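Alpha,alpha-trehalose-phosphate synthase (UDP-forming) (Burkholderia xenovorans, PDB 5V0T) is a family 20 glycosyltransferase of the GT-B fold, bound here to 6-O-phosphono-alpha-D-glucopyranose and uridine-5'-diphosphate. Local coordinates at residues V138-R151 with R180-L192. Sequence-based numbering, arbitrary orientation.
Sequences VHDYHLIPFAQALR and RELVEALCSFDLL. With G6P (6-O-phosphono-alpha-D-glucopyranose), chain J.
A147 CB sits over the centre of the F189 ring, 3.4 Å from the centroid and 8° off the ring normal, a CH-pi contact. F189 CB points away from 138-151, but with CG anti to its carbonyl carbon (chi1 -76°) the ring turns back under the start of helix 146-152. V138 CG2 meets the ring edge at CE1, 3.8 Å away. I144 O also lies near the ring plane, at CE2. The I144 side chain packs against helix 179-186. Its CG2 branch, anti to the backbone N, touches L182 O and lies 3.9 Å from both L182 CD2 and L186 CG.

Apart from the R151-D190 salt bridge, the polar links between the segments run through two waters. The first donates to I144 O and A185 O and accepts from Q148 N. The second accepts from Q148 NE2 and donates to E181 O. At the far end, R151 NH2 meets D190 OD2 at 2.9 Å, with guanidinium and carboxylate planes 46° apart. D190 OD2 also accepts from I159 N, and R151 NH1 donates hydrogen bonds to V155 O and N157 O.

D140, just after strand 135-139, lines the G6P pocket: its OD2 accepts from both O2 and O3 of G6P, at 2.6 Å each. The packing joins strand 135-139 and helix 146-152 to helix 179-186 and the turn into strand 191-194, in a Rossmann-like GT-B domain. The two strands flank strand 159-162 in the parallel part of the sheet.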
loop_
_atom_site.group_PDB
_atom_site.type_symbol
_atom_site.label_atom_id
_atom_site.label_comp_id
_atom_site.label_asym_id
_atom_site.label_seq_id
_atom_site.Cartn_x
_atom_site.Cartn_y
_atom_site.Cartn_z
ATOM N N VAL A 138 11.580 10.916 -3.401
ATOM C CA VAL A 138 11.841 9.477 -3.434
ATOM C C VAL A 138 10.759 8.750 -2.651
ATOM O O VAL A 138 10.382 9.189 -1.554
ATOM C CB VAL A 138 13.236 9.185 -2.852
ATOM C CG1 VAL A 138 13.542 7.727 -2.920
ATOM C CG2 VAL A 138 14.278 10.008 -3.596
ATOM N N HIS A 139 10.280 7.618 -3.187
ATOM C CA HIS A 139 9.190 6.850 -2.584
ATOM C C HIS A 139 9.614 5.425 -2.237
ATOM O O HIS A 139 10.005 4.656 -3.122
ATOM C CB HIS A 139 7.971 6.819 -3.513
ATOM C CG HIS A 139 7.292 8.150 -3.623
ATOM N ND1 HIS A 139 6.114 8.441 -2.969
ATOM C CD2 HIS A 139 7.663 9.292 -4.254
ATOM C CE1 HIS A 139 5.772 9.695 -3.213
ATOM N NE2 HIS A 139 6.697 10.234 -3.990
ATOM N N ASP A 140 9.530 5.096 -0.941
ATOM C CA ASP A 140 9.364 3.753 -0.366
ATOM C C ASP A 140 10.660 3.011 -0.065
ATOM O O ASP A 140 11.761 3.479 -0.370
ATOM C CB ASP A 140 8.460 2.863 -1.236
ATOM C CG ASP A 140 7.407 2.140 -0.396
ATOM O OD1 ASP A 140 7.382 2.405 0.824
ATOM O OD2 ASP A 140 6.607 1.335 -0.928
ATOM N N TYR A 141 10.515 1.842 0.566
ATOM C CA TYR A 141 11.593 1.209 1.313
ATOM C C TYR A 141 12.761 0.740 0.444
ATOM O O TYR A 141 13.864 0.562 0.971
ATOM C CB TYR A 141 11.021 0.028 2.091
ATOM C CG TYR A 141 10.267 -0.958 1.224
ATOM C CD1 TYR A 141 8.941 -0.736 0.846
ATOM C CD2 TYR A 141 10.873 -2.133 0.812
ATOM C CE1 TYR A 141 8.256 -1.653 0.057
ATOM C CE2 TYR A 141 10.200 -3.050 0.041
ATOM C CZ TYR A 141 8.897 -2.811 -0.340
ATOM O OH TYR A 141 8.245 -3.766 -1.096
ATOM N N HIS A 142 12.549 0.517 -0.861
ATOM C CA HIS A 142 13.651 0.105 -1.731
ATOM C C HIS A 142 14.744 1.153 -1.788
ATOM O O HIS A 142 15.904 0.835 -2.086
ATOM C CB HIS A 142 13.154 -0.142 -3.161
ATOM C CG HIS A 142 11.863 -0.883 -3.237
ATOM N ND1 HIS A 142 10.643 -0.283 -2.995
ATOM C CD2 HIS A 142 11.595 -2.174 -3.547
ATOM C CE1 HIS A 142 9.682 -1.179 -3.128
ATOM N NE2 HIS A 142 10.232 -2.332 -3.469
ATOM N N LEU A 143 14.395 2.407 -1.533
ATOM C CA LEU A 143 15.237 3.540 -1.912
ATOM C C LEU A 143 15.655 4.380 -0.704
ATOM O O LEU A 143 15.977 5.562 -0.839
ATOM C CB LEU A 143 14.516 4.383 -2.974
ATOM C CG LEU A 143 14.237 3.597 -4.264
ATOM C CD1 LEU A 143 13.318 4.373 -5.180
ATOM C CD2 LEU A 143 15.547 3.274 -4.980
ATOM N N ILE A 144 15.684 3.766 0.480
ATOM C CA ILE A 144 16.153 4.443 1.699
ATOM C C ILE A 144 17.544 5.064 1.528
ATOM O O ILE A 144 17.746 6.193 2.001
ATOM C CB ILE A 144 16.107 3.478 2.892
ATOM C CG1 ILE A 144 14.642 3.229 3.299
ATOM C CG2 ILE A 144 16.946 4.008 4.093
ATOM C CD1 ILE A 144 14.446 2.032 4.272
ATOM N N PRO A 145 18.522 4.424 0.870
ATOM C CA PRO A 145 19.850 5.048 0.714
ATOM C C PRO A 145 19.959 6.099 -0.382
ATOM O O PRO A 145 21.068 6.574 -0.627
ATOM C CB PRO A 145 20.764 3.853 0.370
ATOM C CG PRO A 145 19.962 2.612 0.733
ATOM C CD PRO A 145 18.544 3.012 0.450
ATOM N N PHE A 146 18.855 6.487 -1.034
ATOM C CA PHE A 146 18.940 7.236 -2.286
ATOM C C PHE A 146 19.438 8.663 -2.084
ATOM O O PHE A 146 20.217 9.163 -2.899
ATOM C CB PHE A 146 17.576 7.256 -2.983
ATOM C CG PHE A 146 17.662 7.469 -4.469
ATOM C CD1 PHE A 146 18.002 6.425 -5.315
ATOM C CD2 PHE A 146 17.401 8.714 -5.025
ATOM C CE1 PHE A 146 18.086 6.620 -6.694
ATOM C CE2 PHE A 146 17.486 8.914 -6.409
ATOM C CZ PHE A 146 17.832 7.863 -7.238
ATOM N N ALA A 147 18.972 9.359 -1.039
ATOM C CA ALA A 147 19.452 10.726 -0.825
ATOM C C ALA A 147 20.945 10.731 -0.545
ATOM O O ALA A 147 21.688 11.567 -1.078
ATOM C CB ALA A 147 18.708 11.396 0.326
ATOM N N GLN A 148 21.398 9.787 0.284
ATOM C CA GLN A 148 22.820 9.674 0.600
ATOM C C GLN A 148 23.644 9.486 -0.671
ATOM O O GLN A 148 24.667 10.154 -0.867
ATOM C CB GLN A 148 23.011 8.511 1.578
ATOM C CG GLN A 148 24.353 8.399 2.277
ATOM C CD GLN A 148 24.454 7.101 3.078
ATOM O OE1 GLN A 148 24.533 6.016 2.497
ATOM N NE2 GLN A 148 24.430 7.204 4.411
ATOM N N ALA A 149 23.179 8.619 -1.572
ATOM C CA ALA A 149 23.881 8.411 -2.839
ATOM C C ALA A 149 23.854 9.659 -3.712
ATOM O O ALA A 149 24.855 9.994 -4.358
ATOM C CB ALA A 149 23.263 7.230 -3.588
ATOM N N LEU A 150 22.709 10.348 -3.774
ATOM C CA LEU A 150 22.632 11.552 -4.598
ATOM C C LEU A 150 23.609 12.607 -4.094
ATOM O O LEU A 150 24.367 13.204 -4.875
ATOM C CB LEU A 150 21.203 12.101 -4.600
ATOM C CG LEU A 150 20.161 11.335 -5.409
ATOM C CD1 LEU A 150 18.759 11.845 -5.072
ATOM C CD2 LEU A 150 20.451 11.513 -6.896
ATOM N N ARG A 151 23.607 12.840 -2.780
ATOM C CA ARG A 151 24.494 13.841 -2.196
ATOM C C ARG A 151 25.957 13.509 -2.466
ATOM O O ARG A 151 26.765 14.400 -2.766
ATOM C CB ARG A 151 24.239 13.943 -0.689
ATOM C CG ARG A 151 22.838 14.424 -0.319
ATOM C CD ARG A 151 22.780 15.947 -0.300
ATOM N NE ARG A 151 21.483 16.477 0.125
ATOM C CZ ARG A 151 20.637 17.117 -0.680
ATOM N NH1 ARG A 151 20.944 17.309 -1.956
ATOM N NH2 ARG A 151 19.481 17.568 -0.209
ATOM N N ARG A 180 20.927 0.647 11.883
ATOM C CA ARG A 180 21.558 1.944 12.118
ATOM C C ARG A 180 21.986 2.601 10.812
ATOM O O ARG A 180 21.824 3.814 10.643
ATOM C CB ARG A 180 22.756 1.791 13.057
ATOM C CG ARG A 180 23.483 3.107 13.347
ATOM C CD ARG A 180 24.603 2.920 14.365
ATOM N NE ARG A 180 25.331 4.162 14.619
ATOM C CZ ARG A 180 25.037 5.024 15.591
ATOM N NH1 ARG A 180 25.765 6.125 15.740
ATOM N NH2 ARG A 180 24.020 4.789 16.415
ATOM N N GLU A 181 22.533 1.817 9.878
ATOM C CA GLU A 181 22.923 2.364 8.580
ATOM C C GLU A 181 21.702 2.835 7.798
ATOM O O GLU A 181 21.758 3.847 7.087
ATOM C CB GLU A 181 23.703 1.317 7.774
ATOM C CG GLU A 181 25.101 1.003 8.291
ATOM C CD GLU A 181 25.124 0.233 9.623
ATOM O OE1 GLU A 181 24.135 -0.462 9.975
ATOM O OE2 GLU A 181 26.152 0.337 10.332
ATOM N N LEU A 182 20.592 2.104 7.908
ATOM C CA LEU A 182 19.360 2.512 7.238
ATOM C C LEU A 182 18.851 3.835 7.791
ATOM O O LEU A 182 18.502 4.746 7.031
ATOM C CB LEU A 182 18.289 1.425 7.388
ATOM C CG LEU A 182 18.477 0.157 6.556
ATOM C CD1 LEU A 182 17.519 -0.934 7.020
ATOM C CD2 LEU A 182 18.247 0.487 5.090
ATOM N N VAL A 183 18.784 3.959 9.118
ATOM C CA VAL A 183 18.225 5.188 9.675
ATOM C C VAL A 183 19.163 6.362 9.432
ATOM O O VAL A 183 18.717 7.484 9.171
ATOM C CB VAL A 183 17.899 5.016 11.170
ATOM C CG1 VAL A 183 17.414 6.341 11.756
ATOM C CG2 VAL A 183 16.826 3.929 11.360
ATOM N N GLU A 184 20.474 6.137 9.506
ATOM C CA GLU A 184 21.391 7.224 9.183
ATOM C C GLU A 184 21.201 7.687 7.744
ATOM O O GLU A 184 21.166 8.893 7.469
ATOM C CB GLU A 184 22.838 6.790 9.430
ATOM C CG GLU A 184 23.836 7.867 9.049
ATOM C CD GLU A 184 25.260 7.524 9.447
ATOM O OE1 GLU A 184 26.077 8.458 9.564
ATOM O OE2 GLU A 184 25.556 6.327 9.638
ATOM N N ALA A 185 21.039 6.741 6.815
ATOM C CA ALA A 185 20.777 7.096 5.422
ATOM C C ALA A 185 19.493 7.912 5.286
ATOM O O ALA A 185 19.439 8.869 4.502
ATOM C CB ALA A 185 20.702 5.829 4.565
ATOM N N LEU A 186 18.454 7.564 6.055
ATOM C CA LEU A 186 17.226 8.356 6.040
ATOM C C LEU A 186 17.483 9.805 6.419
ATOM O O LEU A 186 16.810 10.709 5.904
ATOM C CB LEU A 186 16.185 7.758 6.989
ATOM C CG LEU A 186 15.383 6.535 6.559
ATOM C CD1 LEU A 186 14.493 6.101 7.722
ATOM C CD2 LEU A 186 14.534 6.852 5.327
ATOM N N CYS A 187 18.446 10.049 7.304
ATOM C CA CYS A 187 18.719 11.406 7.741
ATOM C C CYS A 187 19.482 12.233 6.712
ATOM O O CYS A 187 19.721 13.410 6.968
ATOM C CB CYS A 187 19.469 11.380 9.083
ATOM S SG CYS A 187 18.458 10.665 10.430
ATOM N N SER A 188 19.837 11.680 5.547
ATOM C CA SER A 188 20.332 12.526 4.463
ATOM C C SER A 188 19.218 13.202 3.678
ATOM O O SER A 188 19.505 14.080 2.868
ATOM C CB SER A 188 21.193 11.733 3.474
ATOM O OG SER A 188 22.466 11.444 4.023
ATOM N N PHE A 189 17.971 12.794 3.862
ATOM C CA PHE A 189 16.873 13.482 3.204
ATOM C C PHE A 189 16.630 14.834 3.868
ATOM O O PHE A 189 16.941 15.035 5.043
ATOM C CB PHE A 189 15.612 12.615 3.251
ATOM C CG PHE A 189 15.625 11.462 2.260
ATOM C CD1 PHE A 189 15.278 11.679 0.931
ATOM C CD2 PHE A 189 15.967 10.182 2.655
ATOM C CE1 PHE A 189 15.279 10.645 0.013
ATOM C CE2 PHE A 189 15.979 9.139 1.740
ATOM C CZ PHE A 189 15.622 9.380 0.402
ATOM N N ASP A 190 16.107 15.787 3.090
ATOM C CA ASP A 190 15.690 17.055 3.691
ATOM C C ASP A 190 14.409 16.901 4.495
ATOM O O ASP A 190 14.240 17.563 5.525
ATOM C CB ASP A 190 15.509 18.111 2.600
ATOM C CG ASP A 190 16.808 18.446 1.917
ATOM O OD1 ASP A 190 17.770 18.766 2.639
ATOM O OD2 ASP A 190 16.887 18.351 0.683
ATOM N N LEU A 191 13.509 16.028 4.053
ATOM C CA LEU A 191 12.202 15.847 4.671
ATOM C C LEU A 191 11.820 14.377 4.585
ATOM O O LEU A 191 11.933 13.774 3.515
ATOM C CB LEU A 191 11.136 16.703 3.975
ATOM C CG LEU A 191 9.691 16.453 4.409
ATOM C CD1 LEU A 191 9.518 16.843 5.869
ATOM C CD2 LEU A 191 8.698 17.226 3.506
ATOM N N LEU A 192 11.367 13.807 5.701
ATOM C CA LEU A 192 10.853 12.444 5.747
ATOM C C LEU A 192 9.350 12.492 5.966
ATOM O O LEU A 192 8.874 13.221 6.840
ATOM C CB LEU A 192 11.508 11.630 6.873
ATOM C CG LEU A 192 13.017 11.423 6.783
ATOM C CD1 LEU A 192 13.494 10.582 7.962
ATOM C CD2 LEU A 192 13.352 10.722 5.466
HETATM C C1 G6P J . 3.234 -1.852 -1.982
HETATM C C2 G6P J . 4.569 -1.135 -1.868
HETATM C C3 G6P J . 4.983 -0.557 -3.223
HETATM C C4 G6P J . 4.985 -1.678 -4.266
HETATM C C5 G6P J . 3.616 -2.360 -4.288
HETATM C C6 G6P J . 3.579 -3.453 -5.357
HETATM O O1 G6P J . 2.271 -0.880 -2.372
HETATM O O2 G6P J . 4.474 -0.104 -0.868
HETATM O O3 G6P J . 6.309 -0.020 -3.085
HETATM O O4 G6P J . 5.252 -1.129 -5.573
HETATM O O5 G6P J . 3.308 -2.879 -2.984
HETATM O O6 G6P J . 4.648 -4.390 -5.139
HETATM P P G6P J . 5.721 -4.656 -6.310
HETATM O O1P G6P J . 5.000 -5.449 -7.370
HETATM O O2P G6P J . 6.840 -5.385 -5.620
HETATM O O3P G6P J . 6.112 -3.280 -6.800
HETATM O O HOH W 1 19.494 8.304 1.830
HETATM O O HOH W 2 24.230 5.138 6.356
#